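Local coordinates for protein polyhedrin (Simulium ubiquitum cypovirus, PDB 5A9A) that builds the crystalline polyhedra of an insect cypovirus, which probably embed and protect the virus particles, and binds UTP, at residues V29-K34 and D183-S188; R48-N53 and G60-R65; A54-N59 and G192-N197. All coordinates share one frame; numbering follows the deposited sequence.

How the interactions relate
From the N terminus, the chain leaves helix 11-25 and makes the 29-34 turn, whose D31 and Q30 grip R185 and so close the widest loop, interaction 1. Strand 34-41 and then strands 47-54 and 57-62 follow, and between the last two interaction 2 closes a short loop nested inside that of interaction 1, joining the six-stranded sheet to the four-stranded one. Segment 54-59, the turn at P55-E56 and the start of strand 57-62, reaches helix 191-197 in interaction 3, which therefore crosses both others along the chain. Interactions 1 and 3 lie only about 8 Å apart, centre to centre, joined by D31 with N197; interaction 2 lies about 18 Å from interaction 3, toward the interior.

Interaction 1 of 3, residues V29-K34 and D183-S188; sequences VQDAIK and DNRYSS
R185 reaches across from the 183-188 loop and ends between the side chains of Q30 and D31. Its CB points toward 29-34, and with chi2 at 175° the chain runs out straight to CD; R185 CD comes 3.2 Å from Q30 OE1, and R185 NE passes the same oxygen at 4.0 Å. The bend at chi3 (69°) then turns the guanidinium so that its NH1 and NH2 edge faces the turn. R185 NH1 donates to Q30 OE1 at 3.1 Å, with a N-H...O angle of 163°, and also to D31 OD1 at 2.9 Å. R185 NH2 completes the salt bridge, 2.6 Å from D31 OD1. Both nitrogens thus hold one oxygen, approaching it from the same face of the carboxylate, while both acceptors lie at the guanidinium edge. The Q30 amide stands almost perpendicular to the guanidinium, its oxygen met from above the carbonyl plane. A water donates to D183 O and, weakly, to Q30 OE1. The type II turn from V29 to A32 carries both acceptors, one after the other. D31 OD2 is bound by Q193, and R185 packs on Q193 and V194, so this salt bridge and its flanking hydrogen bond fasten the loop leading into strand 34-41 against helix 191-197.

Interaction 2 of 3, residues R48-N53 and G60-R65; sequences RLIDYN and GYFNWR
F62 reaches from strand 57-62 to meet I50 and Y52 of strand 47-54. The two short strand segments are nearly antiparallel (169°), but their axes stay 11.2 Å apart, a separation suited to side chains packing between facing sheets and too great for backbone pairing. The close part gathers round the far end of the F62 ring. F62 CZ lies 3.8 Å from I50 CD1, and I50 CG1 sits at the edge of the ring, close to its plane. The first torsion of I50 (chi1 -54°) places CG1 beside the backbone N and opposite the carbonyl carbon, and its second (chi2 87°) swings CD1 to the neighbourhood of CZ and CE2. Y52, like I50, comes from the direction opposite to F62 and brings its hydroxyl: Y52 OH is 3.4 Å from F62 CE1, which lies at the edge of the tyrosine ring. Carbon contact between the two rings is looser, Y52 CZ to F62 CE1 being 4.3 Å. That hydroxyl also has a weak hydrogen bond with R202.

Packing thins toward R48, whose NH2 stays 4.3 Å from F62 CE2 and approaches the ring obliquely. Its polar end is engaged elsewhere, NH2 with D66 O and NE with the Y42 hydroxyl. On the other side of strand 57-62, the partly exposed Y61 points away from 48-53 and packs on I201 of the third subunit. Within the chain, F62 meets F40 of strand 34-41 edge-to-face and Y52 does the same with F173 of strand 170-176, so the contact forms part of the hydrophobic layer, rich in aromatics, between the six-stranded and four-stranded sheets of a beta sandwich.

Interaction 3 of 3, residues A54-N59 and G192-N197; sequences APEFIN and GQVIQN
Two successive bends in E56, chi1 at -41° and chi2 at -52°, fold its side chain so that CG rests on V194 while OE2 reaches N197 CB and OE1 stays beside the V194 methyls. V194 answers with CG1 set opposite its own backbone N, which puts that methyl 3.6 Å from E56 CG. The contact is a turn packed against a helix: 54-57 crosses from one sheet of the beta sandwich to the other, and P55 and E56 abut the last turn of helix 191-197. E56 CG also lies 3.2 Å from V194 O, and E56 OE2 is 3.5 Å from N197 CB. The carboxylate and the N197 amide are inclined by only 24°, yet they are not bonded to each other. N197 OD1 instead accepts from W140 of the second subunit, and ND2 makes a weak bond to D31, so this helix end also belongs to the subunit interface. E56 OE1 forms a long, weak ion pair with R185, while OE2 is modelled close to D31 OD1, perhaps because one acid is protonated. N198 OD1 accepts from the backbone N of both E56 and F57, pinning the turn. Beside it, P55 CG lies 3.3 Å from N197 O.

Interaction 1 of 3, residues V29-K34 and D183-S188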
loop_
_atom_site.group_PDB
_atom_site.type_symbol
_atom_site.label_atom_id
_atom_site.label_comp_id
_atom_site.label_asym_id
_atom_site.label_seq_id
_atom_site.Cartn_x
_atom_site.Cartn_y
_atom_site.Cartn_z
ATOM N N VAL A 29 -11.161 -21.231 -10.328
ATOM C CA VAL A 29 -10.771 -20.687 -11.624
ATOM C C VAL A 29 -9.616 -19.716 -11.403
ATOM O O VAL A 29 -9.623 -18.947 -10.443
ATOM C CB VAL A 29 -11.935 -19.935 -12.297
ATOM C CG1 VAL A 29 -11.477 -19.297 -13.604
ATOM C CG2 VAL A 29 -13.108 -20.871 -12.538
ATOM N N GLN A 30 -8.617 -19.753 -12.278
ATOM C CA GLN A 30 -7.488 -18.840 -12.144
ATOM C C GLN A 30 -7.972 -17.395 -12.225
ATOM O O GLN A 30 -8.802 -17.049 -13.067
ATOM C CB GLN A 30 -6.416 -19.122 -13.200
ATOM C CG GLN A 30 -5.582 -20.365 -12.908
ATOM C CD GLN A 30 -4.762 -20.230 -11.635
ATOM O OE1 GLN A 30 -3.865 -19.392 -11.545
ATOM N NE2 GLN A 30 -5.072 -21.055 -10.640
ATOM N N ASP A 31 -7.448 -16.566 -11.327
ATOM C CA ASP A 31 -7.881 -15.175 -11.172
ATOM C C ASP A 31 -9.250 -15.044 -10.501
ATOM O O ASP A 31 -9.857 -13.972 -10.509
ATOM C CB ASP A 31 -7.860 -14.427 -12.507
ATOM C CG ASP A 31 -6.539 -13.713 -12.750
ATOM O OD1 ASP A 31 -5.571 -13.994 -12.014
ATOM O OD2 ASP A 31 -6.460 -12.875 -13.672
ATOM N N ALA A 32 -9.734 -16.135 -9.915
ATOM C CA ALA A 32 -10.885 -16.053 -9.026
ATOM C C ALA A 32 -10.444 -15.331 -7.758
ATOM O O ALA A 32 -9.265 -15.340 -7.410
ATOM C CB ALA A 32 -11.412 -17.435 -8.697
ATOM N N ILE A 33 -11.389 -14.702 -7.072
ATOM C CA ILE A 33 -11.073 -13.950 -5.865
ATOM C C ILE A 33 -10.833 -14.863 -4.667
ATOM O O ILE A 33 -11.498 -15.884 -4.503
ATOM C CB ILE A 33 -12.205 -12.957 -5.519
ATOM C CG1 ILE A 33 -12.172 -11.759 -6.473
ATOM C CG2 ILE A 33 -12.087 -12.485 -4.076
ATOM C CD1 ILE A 33 -10.924 -10.906 -6.348
ATOM N N LYS A 34 -9.864 -14.483 -3.839
ATOM C CA LYS A 34 -9.664 -15.104 -2.535
ATOM C C LYS A 34 -10.095 -14.092 -1.488
ATOM O O LYS A 34 -9.960 -12.889 -1.705
ATOM C CB LYS A 34 -8.196 -15.488 -2.324
ATOM C CG LYS A 34 -7.728 -16.684 -3.152
ATOM C CD LYS A 34 -7.549 -16.315 -4.616
ATOM C CE LYS A 34 -7.299 -17.541 -5.479
ATOM N NZ LYS A 34 -7.321 -17.197 -6.926
ATOM N N ASP A 183 1.417 -24.976 -13.770
ATOM C CA ASP A 183 1.639 -23.739 -14.510
ATOM C C ASP A 183 1.940 -22.587 -13.561
ATOM O O ASP A 183 1.029 -21.975 -13.003
ATOM C CB ASP A 183 0.429 -23.384 -15.371
ATOM C CG ASP A 183 0.676 -22.164 -16.246
ATOM O OD1 ASP A 183 1.728 -21.511 -16.082
ATOM O OD2 ASP A 183 -0.177 -21.852 -17.103
ATOM N N ASN A 184 3.221 -22.290 -13.388
ATOM C CA ASN A 184 3.637 -21.167 -12.562
ATOM C C ASN A 184 3.381 -19.857 -13.289
ATOM O O ASN A 184 4.061 -19.538 -14.262
ATOM C CB ASN A 184 5.120 -21.283 -12.222
ATOM C CG ASN A 184 5.592 -20.182 -11.300
ATOM O OD1 ASN A 184 4.786 -19.428 -10.754
ATOM N ND2 ASN A 184 6.905 -20.089 -11.113
ATOM N N ARG A 185 2.400 -19.094 -12.816
ATOM C CA ARG A 185 2.050 -17.834 -13.464
ATOM C C ARG A 185 3.053 -16.726 -13.147
ATOM O O ARG A 185 2.907 -15.596 -13.607
ATOM C CB ARG A 185 0.630 -17.409 -13.090
ATOM C CG ARG A 185 -0.434 -18.163 -13.874
ATOM C CD ARG A 185 -1.834 -17.825 -13.400
ATOM N NE ARG A 185 -2.216 -16.454 -13.726
ATOM C CZ ARG A 185 -3.231 -15.810 -13.159
ATOM N NH1 ARG A 185 -3.957 -16.403 -12.217
ATOM N NH2 ARG A 185 -3.512 -14.562 -13.518
ATOM N N TYR A 186 4.077 -17.057 -12.370
ATOM C CA TYR A 186 5.196 -16.143 -12.177
ATOM C C TYR A 186 6.242 -16.377 -13.255
ATOM O O TYR A 186 7.345 -15.838 -13.199
ATOM C CB TYR A 186 5.771 -16.286 -10.771
ATOM C CG TYR A 186 4.813 -15.739 -9.752
ATOM C CD1 TYR A 186 4.709 -14.371 -9.546
ATOM C CD2 TYR A 186 3.979 -16.581 -9.026
ATOM C CE1 TYR A 186 3.818 -13.854 -8.633
ATOM C CE2 TYR A 186 3.086 -16.072 -8.105
ATOM C CZ TYR A 186 3.008 -14.708 -7.919
ATOM O OH TYR A 186 2.118 -14.195 -7.005
ATOM N N SER A 187 5.868 -17.192 -14.239
ATOM C CA SER A 187 6.625 -17.322 -15.474
ATOM C C SER A 187 6.460 -16.048 -16.293
ATOM O O SER A 187 5.559 -15.251 -16.036
ATOM C CB SER A 187 6.119 -18.526 -16.272
ATOM O OG SER A 187 6.381 -19.735 -15.582
ATOM N N SER A 188 7.330 -15.862 -17.281
ATOM C CA SER A 188 7.338 -14.637 -18.080
ATOM C C SER A 188 6.049 -14.432 -18.879
ATOM O O SER A 188 5.697 -13.298 -19.206
ATOM C CB SER A 188 8.540 -14.637 -19.028
ATOM O OG SER A 188 9.754 -14.763 -18.307
HETATM O O HOH W 1 -1.609 -21.154 -13.070
#

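Interaction 2 of 3, residues R48-N53 and G60-R65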
loop_
_atom_site.group_PDB
_atom_site.type_symbol
_atom_site.label_atom_id
_atom_site.label_comp_id
_atom_site.label_asym_id
_atom_site.label_seq_id
_atom_site.Cartn_x
_atom_site.Cartn_y
_atom_site.Cartn_z
ATOM N N ARG A 48 -13.575 -6.407 15.868
ATOM C CA ARG A 48 -13.262 -5.528 14.753
ATOM C C ARG A 48 -12.788 -6.401 13.602
ATOM O O ARG A 48 -11.798 -7.120 13.733
ATOM C CB ARG A 48 -12.181 -4.519 15.139
ATOM C CG ARG A 48 -11.920 -3.463 14.079
ATOM C CD ARG A 48 -10.874 -2.462 14.540
ATOM N NE ARG A 48 -9.586 -3.098 14.801
ATOM C CZ ARG A 48 -8.434 -2.741 14.237
ATOM N NH1 ARG A 48 -8.382 -1.720 13.388
ATOM N NH2 ARG A 48 -7.321 -3.392 14.544
ATOM N N LEU A 49 -13.503 -6.343 12.484
ATOM C CA LEU A 49 -13.262 -7.254 11.371
ATOM C C LEU A 49 -12.750 -6.512 10.145
ATOM O O LEU A 49 -13.356 -5.541 9.693
ATOM C CB LEU A 49 -14.549 -8.012 11.031
ATOM C CG LEU A 49 -14.443 -9.134 9.994
ATOM C CD1 LEU A 49 -15.538 -10.163 10.220
ATOM C CD2 LEU A 49 -14.503 -8.586 8.575
ATOM N N ILE A 50 -11.630 -6.979 9.604
ATOM C CA ILE A 50 -11.061 -6.382 8.402
ATOM C C ILE A 50 -11.113 -7.371 7.247
ATOM O O ILE A 50 -10.513 -8.444 7.300
ATOM C CB ILE A 50 -9.619 -5.908 8.626
ATOM C CG1 ILE A 50 -9.559 -4.962 9.829
ATOM C CG2 ILE A 50 -9.091 -5.211 7.383
ATOM C CD1 ILE A 50 -9.376 -5.670 11.156
ATOM N N ASP A 51 -11.830 -6.983 6.200
ATOM C CA ASP A 51 -12.137 -7.869 5.086
ATOM C C ASP A 51 -11.209 -7.612 3.900
ATOM O O ASP A 51 -11.169 -6.505 3.361
ATOM C CB ASP A 51 -13.601 -7.666 4.682
ATOM C CG ASP A 51 -13.973 -8.409 3.413
ATOM O OD1 ASP A 51 -13.385 -9.476 3.151
ATOM O OD2 ASP A 51 -14.859 -7.923 2.676
ATOM N N TYR A 52 -10.468 -8.643 3.500
ATOM C CA TYR A 52 -9.521 -8.543 2.392
ATOM C C TYR A 52 -9.978 -9.389 1.210
ATOM O O TYR A 52 -10.566 -10.457 1.393
ATOM C CB TYR A 52 -8.136 -9.052 2.805
ATOM C CG TYR A 52 -7.367 -8.192 3.785
ATOM C CD1 TYR A 52 -7.556 -8.322 5.153
ATOM C CD2 TYR A 52 -6.413 -7.283 3.340
ATOM C CE1 TYR A 52 -6.841 -7.547 6.052
ATOM C CE2 TYR A 52 -5.694 -6.507 4.229
ATOM C CZ TYR A 52 -5.911 -6.645 5.584
ATOM O OH TYR A 52 -5.193 -5.877 6.471
ATOM N N ASN A 53 -9.694 -8.924 -0.001
ATOM C CA ASN A 53 -9.850 -9.768 -1.182
ATOM C C ASN A 53 -8.791 -9.462 -2.240
ATOM O O ASN A 53 -8.329 -8.326 -2.367
ATOM C CB ASN A 53 -11.267 -9.660 -1.769
ATOM C CG ASN A 53 -11.443 -8.458 -2.688
ATOM O OD1 ASN A 53 -10.840 -8.383 -3.759
ATOM N ND2 ASN A 53 -12.294 -7.527 -2.283
ATOM N N GLY A 60 -0.120 -8.666 3.764
ATOM C CA GLY A 60 -0.291 -7.398 4.437
ATOM C C GLY A 60 0.148 -7.525 5.876
ATOM O O GLY A 60 0.737 -8.534 6.269
ATOM N N TYR A 61 -0.149 -6.505 6.670
ATOM C CA TYR A 61 0.302 -6.481 8.047
ATOM C C TYR A 61 -0.554 -5.552 8.882
ATOM O O TYR A 61 -1.311 -4.735 8.360
ATOM C CB TYR A 61 1.745 -5.983 8.107
ATOM C CG TYR A 61 1.866 -4.531 7.699
ATOM C CD1 TYR A 61 1.914 -4.171 6.360
ATOM C CD2 TYR A 61 1.911 -3.524 8.650
ATOM C CE1 TYR A 61 2.012 -2.850 5.979
ATOM C CE2 TYR A 61 2.014 -2.197 8.280
ATOM C CZ TYR A 61 2.064 -1.867 6.943
ATOM O OH TYR A 61 2.162 -0.547 6.564
ATOM N N PHE A 62 -0.419 -5.696 10.192
ATOM C CA PHE A 62 -0.904 -4.710 11.135
ATOM C C PHE A 62 0.282 -4.328 11.997
ATOM O O PHE A 62 0.799 -5.169 12.729
ATOM C CB PHE A 62 -2.005 -5.300 12.018
ATOM C CG PHE A 62 -3.306 -5.521 11.304
ATOM C CD1 PHE A 62 -3.444 -6.547 10.382
ATOM C CD2 PHE A 62 -4.395 -4.709 11.564
ATOM C CE1 PHE A 62 -4.643 -6.753 9.728
ATOM C CE2 PHE A 62 -5.600 -4.912 10.914
ATOM C CZ PHE A 62 -5.721 -5.933 9.993
ATOM N N ASN A 63 0.740 -3.083 11.906
ATOM C CA ASN A 63 1.783 -2.630 12.817
ATOM C C ASN A 63 1.148 -2.498 14.189
ATOM O O ASN A 63 -0.064 -2.672 14.318
ATOM C CB ASN A 63 2.423 -1.318 12.353
ATOM C CG ASN A 63 1.448 -0.149 12.329
ATOM O OD1 ASN A 63 0.498 -0.090 13.109
ATOM N ND2 ASN A 63 1.693 0.796 11.430
ATOM N N TRP A 64 1.940 -2.206 15.214
ATOM C CA TRP A 64 1.407 -2.208 16.570
ATOM C C TRP A 64 0.181 -1.304 16.687
ATOM O O TRP A 64 -0.842 -1.701 17.241
ATOM C CB TRP A 64 2.462 -1.777 17.588
ATOM C CG TRP A 64 1.933 -1.827 18.980
ATOM C CD1 TRP A 64 1.970 -2.889 19.830
ATOM C CD2 TRP A 64 1.254 -0.778 19.678
ATOM N NE1 TRP A 64 1.363 -2.568 21.018
ATOM C CE2 TRP A 64 0.915 -1.275 20.950
ATOM C CE3 TRP A 64 0.904 0.536 19.351
ATOM C CZ2 TRP A 64 0.242 -0.507 21.897
ATOM C CZ3 TRP A 64 0.239 1.300 20.295
ATOM C CH2 TRP A 64 -0.082 0.776 21.553
ATOM N N ARG A 65 0.292 -0.089 16.161
ATOM C CA ARG A 65 -0.792 0.884 16.240
ATOM C C ARG A 65 -2.049 0.368 15.549
ATOM O O ARG A 65 -3.164 0.629 15.999
ATOM C CB ARG A 65 -0.358 2.204 15.601
ATOM C CG ARG A 65 -1.266 3.382 15.917
ATOM C CD ARG A 65 -1.136 3.809 17.374
ATOM N NE ARG A 65 -1.916 5.013 17.651
ATOM C CZ ARG A 65 -1.413 6.160 18.100
ATOM N NH1 ARG A 65 -0.117 6.279 18.361
ATOM N NH2 ARG A 65 -2.219 7.193 18.310
#

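Interaction 3 of 3, residues A54-N59 and G192-N197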
loop_
_atom_site.group_PDB
_atom_site.type_symbol
_atom_site.label_atom_id
_atom_site.label_comp_id
_atom_site.label_asym_id
_atom_site.label_seq_id
_atom_site.Cartn_x
_atom_site.Cartn_y
_atom_site.Cartn_z
ATOM N N ALA A 54 -8.395 -10.493 -2.980
ATOM C CA ALA A 54 -7.427 -10.344 -4.062
ATOM C C ALA A 54 -7.443 -11.597 -4.932
ATOM O O ALA A 54 -7.824 -12.673 -4.471
ATOM C CB ALA A 54 -6.036 -10.101 -3.509
ATOM N N PRO A 55 -7.050 -11.458 -6.205
ATOM C CA PRO A 55 -7.077 -12.596 -7.128
ATOM C C PRO A 55 -5.772 -13.393 -7.205
ATOM O O PRO A 55 -5.810 -14.532 -7.676
ATOM C CB PRO A 55 -7.380 -11.934 -8.472
ATOM C CG PRO A 55 -6.745 -10.590 -8.367
ATOM C CD PRO A 55 -6.806 -10.186 -6.908
ATOM N N GLU A 56 -4.649 -12.828 -6.762
ATOM C CA GLU A 56 -3.377 -13.551 -6.812
ATOM C C GLU A 56 -2.894 -13.959 -5.417
ATOM O O GLU A 56 -2.620 -15.130 -5.164
ATOM C CB GLU A 56 -2.299 -12.722 -7.516
ATOM C CG GLU A 56 -2.779 -11.980 -8.752
ATOM C CD GLU A 56 -3.496 -12.879 -9.742
ATOM O OE1 GLU A 56 -3.240 -14.103 -9.744
ATOM O OE2 GLU A 56 -4.322 -12.357 -10.517
ATOM N N PHE A 57 -2.777 -12.990 -4.516
ATOM C CA PHE A 57 -2.396 -13.285 -3.135
ATOM C C PHE A 57 -2.789 -12.161 -2.191
ATOM O O PHE A 57 -2.712 -10.987 -2.545
ATOM C CB PHE A 57 -0.888 -13.559 -3.022
ATOM C CG PHE A 57 -0.022 -12.435 -3.510
ATOM C CD1 PHE A 57 0.372 -11.421 -2.651
ATOM C CD2 PHE A 57 0.418 -12.402 -4.823
ATOM C CE1 PHE A 57 1.177 -10.384 -3.099
ATOM C CE2 PHE A 57 1.224 -11.373 -5.277
ATOM C CZ PHE A 57 1.603 -10.363 -4.415
ATOM N N ILE A 58 -3.223 -12.534 -0.990
ATOM C CA ILE A 58 -3.504 -11.562 0.057
ATOM C C ILE A 58 -2.387 -11.572 1.083
ATOM O O ILE A 58 -2.301 -12.479 1.911
ATOM C CB ILE A 58 -4.819 -11.866 0.798
ATOM C CG1 ILE A 58 -6.008 -11.794 -0.160
ATOM C CG2 ILE A 58 -5.012 -10.880 1.945
ATOM C CD1 ILE A 58 -7.299 -12.305 0.443
ATOM N N ASN A 59 -1.520 -10.572 1.016
ATOM C CA ASN A 59 -0.567 -10.340 2.086
ATOM C C ASN A 59 -0.758 -8.937 2.636
ATOM O O ASN A 59 -1.477 -8.120 2.059
ATOM C CB ASN A 59 0.877 -10.568 1.622
ATOM C CG ASN A 59 1.316 -9.589 0.556
ATOM O OD1 ASN A 59 0.631 -8.609 0.271
ATOM N ND2 ASN A 59 2.479 -9.849 -0.034
ATOM N N GLY A 192 3.213 -10.528 -15.616
ATOM C CA GLY A 192 2.744 -9.158 -15.749
ATOM C C GLY A 192 1.303 -9.022 -15.279
ATOM O O GLY A 192 0.954 -8.117 -14.520
ATOM N N GLN A 193 0.462 -9.944 -15.731
ATOM C CA GLN A 193 -0.950 -9.942 -15.372
ATOM C C GLN A 193 -1.154 -10.201 -13.878
ATOM O O GLN A 193 -1.989 -9.564 -13.238
ATOM C CB GLN A 193 -1.698 -10.991 -16.193
ATOM C CG GLN A 193 -3.132 -11.230 -15.746
ATOM C CD GLN A 193 -3.843 -12.242 -16.619
ATOM O OE1 GLN A 193 -3.490 -12.426 -17.786
ATOM N NE2 GLN A 193 -4.845 -12.912 -16.057
ATOM N N VAL A 194 -0.393 -11.138 -13.325
ATOM C CA VAL A 194 -0.492 -11.443 -11.901
ATOM C C VAL A 194 -0.179 -10.201 -11.068
ATOM O O VAL A 194 -0.930 -9.847 -10.160
ATOM C CB VAL A 194 0.462 -12.583 -11.493
ATOM C CG1 VAL A 194 0.524 -12.711 -9.972
ATOM C CG2 VAL A 194 0.024 -13.899 -12.119
ATOM N N ILE A 195 0.926 -9.535 -11.392
ATOM C CA ILE A 195 1.364 -8.362 -10.642
ATOM C C ILE A 195 0.350 -7.222 -10.723
ATOM O O ILE A 195 0.005 -6.622 -9.705
ATOM C CB ILE A 195 2.728 -7.857 -11.145
ATOM C CG1 ILE A 195 3.824 -8.860 -10.781
ATOM C CG2 ILE A 195 3.045 -6.493 -10.545
ATOM C CD1 ILE A 195 5.130 -8.641 -11.516
ATOM N N GLN A 196 -0.126 -6.931 -11.930
ATOM C CA GLN A 196 -1.010 -5.792 -12.143
ATOM C C GLN A 196 -2.438 -6.078 -11.685
ATOM O O GLN A 196 -3.191 -5.155 -11.385
ATOM C CB GLN A 196 -1.001 -5.386 -13.618
ATOM C CG GLN A 196 0.341 -4.864 -14.099
ATOM C CD GLN A 196 0.306 -4.398 -15.541
ATOM O OE1 GLN A 196 -0.586 -4.761 -16.302
ATOM N NE2 GLN A 196 1.278 -3.579 -15.921
ATOM N N ASN A 197 -2.809 -7.353 -11.631
ATOM C CA ASN A 197 -4.145 -7.735 -11.181
ATOM C C ASN A 197 -4.257 -7.819 -9.664
ATOM O O ASN A 197 -5.355 -7.734 -9.115
ATOM C CB ASN A 197 -4.559 -9.078 -11.784
ATOM C CG ASN A 197 -5.262 -8.930 -13.120
ATOM O OD1 ASN A 197 -5.325 -7.840 -13.686
ATOM N ND2 ASN A 197 -5.797 -10.033 -13.628
#